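Side-chain contacts in SusD superfamily protein (Bacteroides thetaiotaomicron, PDB 3MCX), which is of unknown function but belongs to the SusD family, whose members typically capture glycans at the bacterial outer membrane, and binds zinc ions in the crystal: residues A[293-296]-A[297-301]; A[408-411]-A[412-416]; A[417-420]-A[421-424]. All coordinates share one frame; numbering follows the deposited sequence.

Contact 1 (A[293-296]-A[297-301])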
loop_
_atom_site.group_PDB
_atom_site.type_symbol
_atom_site.label_atom_id
_atom_site.label_comp_id
_atom_site.label_asym_id
_atom_site.label_seq_id
_atom_site.Cartn_x
_atom_site.Cartn_y
_atom_site.Cartn_z
ATOM N N LEU A 293 15.905 -1.871 -7.081
ATOM C CA LEU A 293 15.782 -0.434 -7.273
ATOM C C LEU A 293 16.290 -0.039 -8.649
ATOM O O LEU A 293 17.291 -0.607 -9.141
ATOM C CB LEU A 293 16.559 0.289 -6.177
ATOM C CG LEU A 293 16.101 -0.026 -4.738
ATOM C CD1 LEU A 293 17.085 0.506 -3.671
ATOM C CD2 LEU A 293 14.681 0.535 -4.492
ATOM N N SER A 294 15.622 0.937 -9.263
ATOM C CA SER A 294 16.032 1.462 -10.552
ATOM C C SER A 294 17.099 2.548 -10.419
ATOM O O SER A 294 17.333 3.107 -9.338
ATOM C CB SER A 294 14.829 2.050 -11.259
ATOM O OG SER A 294 14.435 3.233 -10.594
ATOM N N GLU A 295 17.709 2.861 -11.528
ATOM C CA GLU A 295 18.636 3.982 -11.556
ATOM C C GLU A 295 17.891 5.302 -11.321
ATOM O O GLU A 295 18.457 6.257 -10.778
ATOM C CB GLU A 295 19.396 4.047 -12.871
ATOM C CG GLU A 295 20.617 4.931 -12.803
ATOM C CD GLU A 295 21.238 5.136 -14.158
ATOM O OE1 GLU A 295 20.450 5.232 -15.145
ATOM O OE2 GLU A 295 22.510 5.248 -14.228
ATOM N N ASP A 296 16.623 5.372 -11.722
ATOM C CA ASP A 296 15.811 6.568 -11.386
ATOM C C ASP A 296 15.819 6.798 -9.888
ATOM O O ASP A 296 15.999 7.922 -9.449
ATOM C CB ASP A 296 14.358 6.454 -11.878
ATOM C CG ASP A 296 14.227 5.952 -13.302
ATOM O OD1 ASP A 296 14.537 4.766 -13.595
ATOM O OD2 ASP A 296 13.778 6.758 -14.139
ATOM N N PHE A 297 15.594 5.749 -9.093
ATOM C CA PHE A 297 15.575 5.893 -7.661
ATOM C C PHE A 297 16.941 6.254 -7.091
ATOM O O PHE A 297 17.061 7.158 -6.272
ATOM C CB PHE A 297 15.086 4.605 -6.979
ATOM C CG PHE A 297 14.996 4.767 -5.487
ATOM C CD1 PHE A 297 14.015 5.582 -4.944
ATOM C CD2 PHE A 297 15.954 4.211 -4.644
ATOM C CE1 PHE A 297 13.948 5.803 -3.570
ATOM C CE2 PHE A 297 15.905 4.435 -3.299
ATOM C CZ PHE A 297 14.900 5.238 -2.757
ATOM N N LEU A 298 17.980 5.540 -7.503
ATOM C CA LEU A 298 19.320 5.831 -6.971
ATOM C C LEU A 298 19.729 7.245 -7.321
ATOM O O LEU A 298 20.318 7.953 -6.510
ATOM C CB LEU A 298 20.364 4.790 -7.433
ATOM C CG LEU A 298 20.146 3.368 -6.865
ATOM C CD1 LEU A 298 21.325 2.467 -7.289
ATOM C CD2 LEU A 298 19.963 3.371 -5.337
ATOM N N ASN A 299 19.430 7.674 -8.542
ATOM C CA ASN A 299 19.785 9.056 -8.931
ATOM C C ASN A 299 19.051 10.045 -8.022
ATOM O O ASN A 299 19.630 11.050 -7.584
ATOM C CB ASN A 299 19.435 9.324 -10.399
ATOM C CG ASN A 299 20.459 8.752 -11.383
ATOM O OD1 ASN A 299 21.543 8.292 -11.011
ATOM N ND2 ASN A 299 20.087 8.765 -12.655
ATOM N N LEU A 300 17.770 9.805 -7.755
ATOM C CA LEU A 300 16.985 10.699 -6.881
ATOM C C LEU A 300 17.592 10.744 -5.489
ATOM O O LEU A 300 17.796 11.805 -4.918
ATOM C CB LEU A 300 15.544 10.220 -6.795
ATOM C CG LEU A 300 14.656 10.971 -5.806
ATOM C CD1 LEU A 300 14.457 12.428 -6.191
ATOM C CD2 LEU A 300 13.301 10.282 -5.696
ATOM N N LEU A 301 17.871 9.575 -4.915
ATOM C CA LEU A 301 18.439 9.538 -3.550
ATOM C C LEU A 301 19.831 10.170 -3.480
ATOM O O LEU A 301 20.178 10.835 -2.500
ATOM C CB LEU A 301 18.488 8.097 -3.040
ATOM C CG LEU A 301 18.492 7.913 -1.523
ATOM C CD1 LEU A 301 17.209 8.449 -0.840
ATOM C CD2 LEU A 301 18.645 6.421 -1.219
#
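With chi1 at 70°, Ser294 places OG between its own backbone N and carbonyl carbon, where the hydroxyl accepts the N-H of Phe297 (Ser294 OG to Phe297 N, 3.2 Å). This is the N-cap of helix 295-301. The same hydroxyl is also hydrogen-bonded to Ala54 O, which ties the cap to the chain just before strand 56-57. Phe297 carries its ring anti to the backbone N (chi1 -177°), which brings one side of it to Leu293, the residue just before the cap. Both methyls of Leu293 meet the ring obliquely, CD2 at 3.9 Å and CD1 at 4.0 Å from Phe297 CD2. Separately, Leu293 with Leu298 forms the hydrophobic staple that flanks an N-cap, and strand 313-314 packs on all three of these residues through Thr313. Behind the cap the regular helical bonds begin: Leu298 N to Ser294 O at 3.1 Å, then Asn299 N to Glu295 O at 2.8 Å. The Asp296 carboxylate accepts from the backbone N of Lys434 and of Gly435 and from His438 NE2. In the staple itself the branches end methyl to methyl, Leu293 CD1 lying 4.4 Å from Leu298 CD2.

Contact 2 (A[408-411]-A[412-416])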
loop_
_atom_site.group_PDB
_atom_site.type_symbol
_atom_site.label_atom_id
_atom_site.label_comp_id
_atom_site.label_asym_id
_atom_site.label_seq_id
_atom_site.Cartn_x
_atom_site.Cartn_y
_atom_site.Cartn_z
ATOM N N LYS A 408 8.990 14.124 -4.570
ATOM C CA LYS A 408 10.344 13.595 -4.365
ATOM C C LYS A 408 10.545 13.031 -2.966
ATOM O O LYS A 408 11.077 11.933 -2.815
ATOM C CB LYS A 408 11.410 14.649 -4.625
ATOM C CG LYS A 408 11.664 14.982 -6.099
ATOM C CD LYS A 408 12.868 15.907 -6.247
ATOM C CE LYS A 408 13.335 16.116 -7.675
ATOM N NZ LYS A 408 14.621 16.900 -7.748
ATOM N N GLU A 409 10.128 13.749 -1.938
ATOM C CA GLU A 409 10.299 13.257 -0.579
ATOM C C GLU A 409 9.518 11.982 -0.352
ATOM O O GLU A 409 10.014 11.047 0.313
ATOM C CB GLU A 409 9.886 14.329 0.435
ATOM C CG GLU A 409 10.459 14.092 1.824
ATOM C CD GLU A 409 11.959 14.124 1.852
ATOM O OE1 GLU A 409 12.597 14.744 0.976
ATOM O OE2 GLU A 409 12.507 13.535 2.804
ATOM N N ARG A 410 8.301 11.900 -0.890
ATOM C CA ARG A 410 7.512 10.678 -0.774
ATOM C C ARG A 410 8.182 9.487 -1.429
ATOM O O ARG A 410 8.152 8.371 -0.897
ATOM C CB ARG A 410 6.115 10.849 -1.384
ATOM C CG ARG A 410 5.188 11.825 -0.616
ATOM C CD ARG A 410 3.807 11.966 -1.299
ATOM N NE ARG A 410 3.117 10.689 -1.285
ATOM C CZ ARG A 410 2.309 10.234 -0.329
ATOM N NH1 ARG A 410 1.919 10.998 0.684
ATOM N NH2 ARG A 410 1.844 9.031 -0.443
ATOM N N ARG A 411 8.774 9.702 -2.600
ATOM C CA ARG A 411 9.483 8.622 -3.297
ATOM C C ARG A 411 10.651 8.115 -2.432
ATOM O O ARG A 411 10.886 6.902 -2.333
ATOM C CB ARG A 411 9.973 9.067 -4.678
ATOM C CG ARG A 411 8.811 9.121 -5.680
ATOM C CD ARG A 411 9.252 9.849 -6.915
ATOM N NE ARG A 411 10.299 9.133 -7.635
ATOM C CZ ARG A 411 11.040 9.664 -8.604
ATOM N NH1 ARG A 411 10.869 10.941 -8.983
ATOM N NH2 ARG A 411 11.973 8.922 -9.214
ATOM N N LYS A 412 11.378 9.035 -1.816
ATOM C CA LYS A 412 12.514 8.654 -0.971
ATOM C C LYS A 412 12.019 7.912 0.300
ATOM O O LYS A 412 12.583 6.910 0.703
ATOM C CB LYS A 412 13.325 9.867 -0.551
ATOM C CG LYS A 412 14.067 10.569 -1.689
ATOM C CD LYS A 412 14.743 11.840 -1.216
ATOM C CE LYS A 412 15.271 12.674 -2.366
ATOM N NZ LYS A 412 16.126 13.810 -1.887
ATOM N N GLU A 413 10.967 8.414 0.929
ATOM C CA GLU A 413 10.518 7.932 2.216
ATOM C C GLU A 413 9.745 6.633 2.120
ATOM O O GLU A 413 9.875 5.779 2.985
ATOM C CB GLU A 413 9.646 8.994 2.917
ATOM C CG GLU A 413 9.263 8.617 4.355
ATOM C CD GLU A 413 10.489 8.338 5.227
ATOM O OE1 GLU A 413 11.468 9.104 5.113
ATOM O OE2 GLU A 413 10.481 7.367 6.036
ATOM N N LEU A 414 8.923 6.490 1.089
ATOM C CA LEU A 414 7.918 5.423 1.034
ATOM C C LEU A 414 8.227 4.340 0.007
ATOM O O LEU A 414 7.407 3.472 -0.255
ATOM C CB LEU A 414 6.538 6.032 0.754
ATOM C CG LEU A 414 6.062 7.048 1.816
ATOM C CD1 LEU A 414 4.745 7.700 1.419
ATOM C CD2 LEU A 414 5.931 6.365 3.180
ATOM N N VAL A 415 9.442 4.375 -0.538
ATOM C CA VAL A 415 9.870 3.331 -1.472
ATOM C C VAL A 415 9.652 1.948 -0.845
ATOM O O VAL A 415 10.010 1.710 0.288
ATOM C CB VAL A 415 11.357 3.516 -1.891
ATOM C CG1 VAL A 415 12.332 3.378 -0.689
ATOM C CG2 VAL A 415 11.713 2.536 -3.022
ATOM N N GLY A 416 9.017 1.049 -1.571
ATOM C CA GLY A 416 8.802 -0.307 -1.054
ATOM C C GLY A 416 7.535 -0.486 -0.234
ATOM O O GLY A 416 7.207 -1.598 0.147
HETATM O O HOH W 1 15.210 15.012 0.479
#
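Glu409 and Lys412 are joined through one water, which donates to Glu409 OE1 at 2.7 Å and accepts from Lys412 NZ at 2.8 Å. The charged atoms themselves stay apart, Glu409 OE1 lying 4.6 Å from Lys412 NZ, so the water carries the link between opposite charges. Glu409 is held more directly by Arg309 and Arg405. Arg309 also pairs with Glu413 OE1, a turn further on, and together with Arg388 on the same oxygen of Glu413 it probably offsets the repulsion between two buried carboxylates whose nearest oxygens, Glu409 OE2 and Glu413 OE1, are 5.1 Å apart. Arg355 and Tyr244 grip the other oxygen of Glu413. These residues lie on helix 403-414, part of the largely helical SusD fold, whose family is grouped with the TPR clan. Its backbone keeps the alpha-helical i to i+4 pattern, for example from Leu414 N to Arg410 O at 2.8 Å. On another side of the helix Arg410 bends at chi3 (63°), and Leu414 comes over one face of its guanidinium: the CD1 methyl stands above the plane near the rim, 3.7 Å from Arg410 NH2. Asn362 OD1 bonds NH1 of the same group. Lys412 runs out extended, its CG methylene resting 3.5 Å from Lys408 O, while Val415 sets CB 3.4 Å from Arg411 O.

Contact 3 (A[417-420]-A[421-424])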
loop_
_atom_site.group_PDB
_atom_site.type_symbol
_atom_site.label_atom_id
_atom_site.label_comp_id
_atom_site.label_asym_id
_atom_site.label_seq_id
_atom_site.Cartn_x
_atom_site.Cartn_y
_atom_site.Cartn_z
ATOM N N GLU A 417 6.781 0.583 -0.016
ATOM C CA GLU A 417 5.622 0.555 0.868
ATOM C C GLU A 417 4.269 0.685 0.147
ATOM O O GLU A 417 3.212 0.840 0.792
ATOM C CB GLU A 417 5.814 1.566 2.012
ATOM C CG GLU A 417 6.999 1.187 2.900
ATOM C CD GLU A 417 7.286 2.213 3.978
ATOM O OE1 GLU A 417 6.611 2.197 5.021
ATOM O OE2 GLU A 417 8.161 3.048 3.740
ATOM N N GLY A 418 4.299 0.512 -1.160
ATOM C CA GLY A 418 3.081 0.252 -1.914
ATOM C C GLY A 418 2.241 1.429 -2.341
ATOM O O GLY A 418 1.151 1.220 -2.839
ATOM N N GLU A 419 2.744 2.664 -2.204
ATOM C CA GLU A 419 1.924 3.854 -2.462
ATOM C C GLU A 419 2.400 4.755 -3.594
ATOM O O GLU A 419 1.598 5.520 -4.119
ATOM C CB GLU A 419 1.775 4.712 -1.217
ATOM C CG GLU A 419 0.924 4.075 -0.148
ATOM C CD GLU A 419 -0.477 3.846 -0.583
ATOM O OE1 GLU A 419 -1.059 4.766 -1.212
ATOM O OE2 GLU A 419 -1.017 2.750 -0.371
ATOM N N VAL A 420 3.685 4.748 -3.933
ATOM C CA VAL A 420 4.208 5.741 -4.865
ATOM C C VAL A 420 3.496 5.817 -6.217
ATOM O O VAL A 420 3.327 6.913 -6.760
ATOM C CB VAL A 420 5.753 5.605 -4.993
ATOM C CG1 VAL A 420 6.316 6.234 -6.270
ATOM C CG2 VAL A 420 6.387 6.179 -3.730
ATOM N N PHE A 421 3.054 4.694 -6.767
ATOM C CA PHE A 421 2.271 4.730 -8.012
ATOM C C PHE A 421 1.139 5.755 -7.969
ATOM O O PHE A 421 0.933 6.527 -8.893
ATOM C CB PHE A 421 1.704 3.320 -8.193
ATOM C CG PHE A 421 0.883 3.078 -9.443
ATOM C CD1 PHE A 421 1.228 3.582 -10.673
ATOM C CD2 PHE A 421 -0.222 2.211 -9.380
ATOM C CE1 PHE A 421 0.513 3.251 -11.791
ATOM C CE2 PHE A 421 -0.942 1.913 -10.496
ATOM C CZ PHE A 421 -0.574 2.409 -11.692
ATOM N N TYR A 422 0.408 5.714 -6.870
ATOM C CA TYR A 422 -0.785 6.572 -6.700
ATOM C C TYR A 422 -0.420 8.046 -6.618
ATOM O O TYR A 422 -1.209 8.905 -7.023
ATOM C CB TYR A 422 -1.575 6.083 -5.481
ATOM C CG TYR A 422 -1.925 4.636 -5.644
ATOM C CD1 TYR A 422 -2.826 4.239 -6.646
ATOM C CD2 TYR A 422 -1.252 3.657 -4.920
ATOM C CE1 TYR A 422 -3.126 2.937 -6.860
ATOM C CE2 TYR A 422 -1.536 2.291 -5.158
ATOM C CZ TYR A 422 -2.459 1.956 -6.129
ATOM O OH TYR A 422 -2.747 0.619 -6.396
ATOM N N ASP A 423 0.792 8.350 -6.139
ATOM C CA ASP A 423 1.310 9.738 -6.149
ATOM C C ASP A 423 1.288 10.323 -7.555
ATOM O O ASP A 423 0.943 11.488 -7.752
ATOM C CB ASP A 423 2.750 9.817 -5.629
ATOM C CG ASP A 423 2.913 9.344 -4.211
ATOM O OD1 ASP A 423 1.952 8.896 -3.540
ATOM O OD2 ASP A 423 4.072 9.461 -3.722
ATOM N N TYR A 424 1.692 9.530 -8.547
ATOM C CA TYR A 424 1.667 9.992 -9.917
ATOM C C TYR A 424 0.219 10.098 -10.386
ATOM O O TYR A 424 -0.182 11.117 -10.951
ATOM C CB TYR A 424 2.396 9.017 -10.840
ATOM C CG TYR A 424 3.893 8.992 -10.671
ATOM C CD1 TYR A 424 4.465 8.191 -9.699
ATOM C CD2 TYR A 424 4.728 9.745 -11.491
ATOM C CE1 TYR A 424 5.852 8.167 -9.542
ATOM C CE2 TYR A 424 6.092 9.711 -11.335
ATOM C CZ TYR A 424 6.648 8.885 -10.380
ATOM O OH TYR A 424 8.031 8.853 -10.215
#
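Glu419 and Val420 offer their carbonyls to the residues three ahead: Tyr422 N reaches Glu419 O and Asp423 N reaches Val420 O, both at 3.0 Å and both weak because the N-H groups point well off the oxygens. This i to i+3 spacing in the first turn of helix 420-426 is reminiscent of a 3-10 turn. Gly418, at positive phi (84°), turns the chain into it.

Among the charged groups, Asp423 turns its carboxylate back beside its own backbone N (chi1 -61°). Its side chain crosses that of Val420 at a slant, with Asp423 CB 3.2 Å from Val420 O and OD2 4.0 Å from Val420 CG2, while OD1 pairs with Arg426 NH2 and OD2 with Arg410 NE. A leucine here would probably leave those two guanidinium groups without the carboxylate that joins them, freeing Arg410 NE from its charged mate on the next helix. Glu419 OE2 is bridged to Arg138, which also makes a cation-pi contact with Tyr422.

Aromatic contacts complete the turn. The Tyr422 ring takes Gly418 O at its edge, in plane, with CE2 3.7 Å from that oxygen, and Phe421 CD2 sits 3.8 Å above the ring plane, toward its rim. The Glu419 carboxylate, turned 31° from the ring plane, brings OE1 to 3.9 Å from Tyr422 CD2. Val420 lies alongside Tyr424 and touches its edge, CG1 to CE1 at 3.8 Å.

Val420 and Tyr424 face Arg411 of helix 403-414, Phe421 and Tyr424 pack on Ile431 of strand 431-432, and the backbone of Phe421 is hydrogen-bonded to Gly49 of helix 44-51.

The three contacts follow one another along the chain of this SusD family protein, and contact 2 stands between the others in space too. Its centre is 11 Å from that of contact 1 and 9 Å from that of contact 3, whereas contacts 1 and 3 do not touch, their nearest atoms being about 7 Å apart. Helix 295-301 packs on helix 403-414 through Leu300, whose CD2 lies 3.7 Å from Arg411 CB. Helix 403-414 and helix 420-426 are consecutive, and the salt bridge from Arg410 NE to Asp423 OD2, 2.9 Å long, crosses between them. Arg411 meets both neighbouring helices, its CG lying 3.9 Å from Val420 CG1, so a helix distant in sequence joins this consecutive pair.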